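Local coordinates for immunity protein (PDB 4Q7O), which acts as the immunity protein of a contact-dependent growth-inhibition (CDI) system, probably protecting the cell by binding and neutralising its cognate toxin, at the interface of chains A and B. Coordinates in Å, arbitrary orientation; residue numbers count along the deposited sequence, not the author numbering. Chains: chain A/B, Immunity protein.

Contact 1: the interface of chains A and B. Residues chain A 26, 30, 33-34, 57, 92; chain B 22, 26, 98.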
loop_
_atom_site.group_PDB
_atom_site.type_symbol
_atom_site.label_atom_id
_atom_site.label_comp_id
_atom_site.label_asym_id
_atom_site.label_seq_id
_atom_site.Cartn_x
_atom_site.Cartn_y
_atom_site.Cartn_z
ATOM N N ILE A 26 -3.810 -0.467 -3.490
ATOM C CA ILE A 26 -2.502 0.155 -3.299
ATOM C C ILE A 26 -1.847 0.419 -4.657
ATOM O O ILE A 26 -1.275 1.494 -4.890
ATOM C CB ILE A 26 -1.591 -0.702 -2.411
ATOM C CG1 ILE A 26 -2.194 -0.807 -1.010
ATOM C CG2 ILE A 26 -0.180 -0.109 -2.353
ATOM C CD1 ILE A 26 -1.618 -1.936 -0.200
ATOM N N THR A 30 -1.058 4.192 -5.920
ATOM C CA THR A 30 0.350 4.481 -6.170
ATOM C C THR A 30 0.544 5.139 -7.533
ATOM O O THR A 30 1.181 6.184 -7.646
ATOM C CB THR A 30 1.199 3.193 -6.115
ATOM O OG1 THR A 30 1.161 2.643 -4.792
ATOM C CG2 THR A 30 2.643 3.475 -6.494
ATOM N N GLN A 33 -1.030 8.621 -7.781
ATOM C CA GLN A 33 -0.332 9.641 -7.008
ATOM C C GLN A 33 1.012 10.035 -7.631
ATOM O O GLN A 33 1.348 11.215 -7.700
ATOM C CB GLN A 33 -0.097 9.157 -5.575
ATOM C CG GLN A 33 0.310 10.275 -4.632
ATOM C CD GLN A 33 -0.804 11.296 -4.442
ATOM O OE1 GLN A 33 -0.545 12.492 -4.355
ATOM N NE2 GLN A 33 -2.050 10.823 -4.378
ATOM N N PHE A 34 1.787 9.048 -8.071
ATOM C CA PHE A 34 3.180 9.303 -8.442
ATOM C C PHE A 34 3.432 9.486 -9.940
ATOM O O PHE A 34 4.481 9.992 -10.333
ATOM C CB PHE A 34 4.099 8.188 -7.922
ATOM C CG PHE A 34 4.069 8.000 -6.435
ATOM C CD1 PHE A 34 3.860 9.066 -5.573
ATOM C CD2 PHE A 34 4.263 6.737 -5.896
ATOM C CE1 PHE A 34 3.833 8.869 -4.193
ATOM C CE2 PHE A 34 4.249 6.539 -4.525
ATOM C CZ PHE A 34 4.030 7.606 -3.677
ATOM N N GLY A 57 7.421 0.989 -7.500
ATOM C CA GLY A 57 6.405 0.766 -6.490
ATOM C C GLY A 57 5.133 0.041 -6.896
ATOM O O GLY A 57 4.310 -0.256 -6.032
ATOM N N GLY A 92 5.412 -1.816 -3.638
ATOM C CA GLY A 92 6.652 -1.704 -2.889
ATOM C C GLY A 92 7.854 -2.023 -3.772
ATOM O O GLY A 92 7.753 -1.971 -4.999
ATOM N N PHE B 22 -1.574 4.768 1.360
ATOM C CA PHE B 22 -1.110 3.447 0.969
ATOM C C PHE B 22 0.318 3.146 1.433
ATOM O O PHE B 22 0.675 1.984 1.611
ATOM C CB PHE B 22 -1.238 3.262 -0.546
ATOM C CG PHE B 22 -0.553 4.338 -1.342
ATOM C CD1 PHE B 22 0.785 4.213 -1.700
ATOM C CD2 PHE B 22 -1.246 5.478 -1.729
ATOM C CE1 PHE B 22 1.423 5.198 -2.439
ATOM C CE2 PHE B 22 -0.617 6.476 -2.461
ATOM C CZ PHE B 22 0.726 6.339 -2.816
ATOM N N ILE B 26 1.690 -0.484 3.035
ATOM C CA ILE B 26 2.881 -1.193 2.578
ATOM C C ILE B 26 3.884 -1.351 3.710
ATOM O O ILE B 26 4.494 -2.406 3.868
ATOM C CB ILE B 26 3.542 -0.445 1.402
ATOM C CG1 ILE B 26 2.594 -0.395 0.203
ATOM C CG2 ILE B 26 4.867 -1.096 0.999
ATOM C CD1 ILE B 26 3.094 0.517 -0.899
ATOM N N GLU B 98 9.033 5.628 -1.644
ATOM C CA GLU B 98 7.653 6.101 -1.634
ATOM C C GLU B 98 7.412 6.714 -0.261
ATOM O O GLU B 98 7.534 6.034 0.758
ATOM C CB GLU B 98 6.703 4.936 -1.871
ATOM C CG GLU B 98 7.050 4.111 -3.093
ATOM C CD GLU B 98 6.096 2.948 -3.272
ATOM O OE1 GLU B 98 4.867 3.191 -3.252
ATOM O OE2 GLU B 98 6.568 1.797 -3.408
HETATM O O HOH W 1 3.369 1.283 -3.972
#
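Helix 22-34 of chain A, with loop residues A:Gly57 and A:Gly92, meets helix 22-34 and the start of strand 98-103 of chain B. One face of the B:Phe22 ring is turned to the chain A helix, with the backbone N of A:Thr30 4.1 Å from its plane and over its centre. With CG between the backbone N and the carbonyl carbon (chi1 54°), the ring is directed toward chain A and presents this face. A:Phe34 comes to the edge of the ring tip to tip, CZ to CZ at 3.6 Å, with the two planes 68° apart. Next to the rings, CG2 of A:Ile26 packs on CD1 of B:Ile26 at 3.6 Å.

B:Glu98 brings a carboxylate to the patch. It stands perpendicular to the A:Phe34 ring, and OE1 lies at the ring edge, in plane, 3.6 Å from CE2. The other oxygen, OE2, is directed at the glycines and lies 3.3 Å from CA of A:Gly57. Water 1 joins the chains: it is 2.5 Å from the carboxylate OE1 of B:Glu98 and also bonds A:Thr30 OG1 and the carbonyl O of A:Gly57. The A:Thr30 hydroxyl is held in turn by a 2.7 Å hydrogen bond from OG1 to the carbonyl O of A:Ile26. The patch joins the two copies of the deposited assembly, which may not pair this way in the cell, through apolar packing and a bridging water.

Contact 2: the interface of chains A and B. Residues chain A 96-98; chain B 30, 33-34.
A:Asn96 lies against the C-terminal part of helix 22-34 of chain B, where B:Thr30, B:Gln33 and B:Phe34 receive it. It buries 69 Å², more than any other residue of the patch. The loop carrying A:Asn96 and A:Pro97 leads into strand 98-103 of chain A. The side chain of A:Asn96 has CG anti to the backbone N (chi1 176°), which carries its amide out to the helix.

Both ends of that amide are used. The nitrogen ND2 of A:Asn96 donates to the backbone carbonyl O of B:Thr30 at 3.0 Å. This bond is nearly straight, 166° at the hydrogen, and the acceptor lies in the amide plane. ND2 approaches the carbonyl from above its plane. The oxygen OD1 of A:Asn96 accepts from NE2 of B:Gln33 at 2.8 Å. Here the two amides meet tip to tip, with their planes 55° apart.

B:Gln33 extends beyond CG and brings its amide to the loop. Its NE2 also donates to the backbone carbonyl O of A:Pro97, again at 2.8 Å. One amide nitrogen therefore serves two acceptors of chain A, a side-chain oxygen and a main-chain oxygen. Both acceptors lie close to the B:Gln33 amide plane. The pair of bonds should fix the rotation of this amide.

B:Thr30 also touches the loop through its methyl: CG2 lies 3.5 Å from the backbone O of A:Asn96. B:Phe34 backs the asparagine: its CB packs on CG of A:Asn96 at 3.5 Å, and its ring is tilted against the amide, the two side chains crossing at a slant. A:Asn96 is thus gripped by hydrogen bonds and braced by carbon. The site ties the loop before strand 98-103 of one copy to a helix of the other, in a pairing that may or may not persist in solution.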
loop_
_atom_site.group_PDB
_atom_site.type_symbol
_atom_site.label_atom_id
_atom_site.label_comp_id
_atom_site.label_asym_id
_atom_site.label_seq_id
_atom_site.Cartn_x
_atom_site.Cartn_y
_atom_site.Cartn_z
ATOM N N ASN A 96 11.648 -6.668 -1.220
ATOM C CA ASN A 96 10.669 -7.233 -0.302
ATOM C C ASN A 96 9.299 -6.694 -0.674
ATOM O O ASN A 96 8.750 -5.832 0.013
ATOM C CB ASN A 96 11.034 -6.864 1.136
ATOM C CG ASN A 96 10.007 -7.344 2.150
ATOM O OD1 ASN A 96 9.341 -8.372 1.962
ATOM N ND2 ASN A 96 9.865 -6.589 3.232
ATOM N N PRO A 97 8.748 -7.187 -1.789
ATOM C CA PRO A 97 7.503 -6.619 -2.305
ATOM C C PRO A 97 6.274 -7.204 -1.635
ATOM O O PRO A 97 6.310 -8.323 -1.110
ATOM C CB PRO A 97 7.532 -7.035 -3.776
ATOM C CG PRO A 97 8.236 -8.349 -3.757
ATOM C CD PRO A 97 9.298 -8.219 -2.692
ATOM N N GLU A 98 5.188 -6.437 -1.653
ATOM C CA GLU A 98 3.891 -6.916 -1.215
ATOM C C GLU A 98 3.198 -7.472 -2.458
ATOM O O GLU A 98 3.071 -6.774 -3.463
ATOM C CB GLU A 98 3.104 -5.767 -0.586
ATOM C CG GLU A 98 1.731 -6.167 -0.133
ATOM C CD GLU A 98 1.033 -5.090 0.680
ATOM O OE1 GLU A 98 1.627 -4.017 0.921
ATOM O OE2 GLU A 98 -0.119 -5.322 1.084
ATOM N N THR B 30 4.975 -5.194 4.696
ATOM C CA THR B 30 6.308 -5.630 4.305
ATOM C C THR B 30 7.181 -5.958 5.525
ATOM O O THR B 30 7.956 -6.908 5.493
ATOM C CB THR B 30 6.989 -4.653 3.325
ATOM O OG1 THR B 30 7.090 -3.365 3.928
ATOM C CG2 THR B 30 6.185 -4.543 2.037
ATOM N N GLN B 33 5.845 -9.422 6.925
ATOM C CA GLN B 33 6.126 -10.619 6.153
ATOM C C GLN B 33 7.618 -10.977 6.126
ATOM O O GLN B 33 7.976 -12.133 5.917
ATOM C CB GLN B 33 5.598 -10.463 4.728
ATOM C CG GLN B 33 6.376 -9.469 3.912
ATOM C CD GLN B 33 5.765 -9.235 2.553
ATOM O OE1 GLN B 33 4.613 -9.607 2.299
ATOM N NE2 GLN B 33 6.528 -8.603 1.668
ATOM N N PHE B 34 8.485 -9.992 6.335
ATOM C CA PHE B 34 9.911 -10.187 6.101
ATOM C C PHE B 34 10.729 -10.229 7.391
ATOM O O PHE B 34 11.678 -11.009 7.515
ATOM C CB PHE B 34 10.421 -9.088 5.171
ATOM C CG PHE B 34 11.849 -9.236 4.778
ATOM C CD1 PHE B 34 12.215 -10.132 3.788
ATOM C CD2 PHE B 34 12.825 -8.457 5.374
ATOM C CE1 PHE B 34 13.541 -10.266 3.415
ATOM C CE2 PHE B 34 14.150 -8.580 5.003
ATOM C CZ PHE B 34 14.511 -9.488 4.028
#

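Contact 1 and contact 2 are about 14 Å apart, measured between the centres of their C-alpha atoms. Both use helix 22-34 of chain B, and both include the start of strand 98-103, from chain B in contact 1 and from chain A in contact 2. Residues 30, 33 and 34 come from chain A in contact 1 and from chain B in contact 2. These segments thus appear in both patches with chains exchanged, but in different surroundings, in keeping with an interface that is not an exact two-fold. Contact 1 is mainly apolar and water-bridged, whereas contact 2 has direct hydrogen bonds. Together they join the two copies in the deposited assembly.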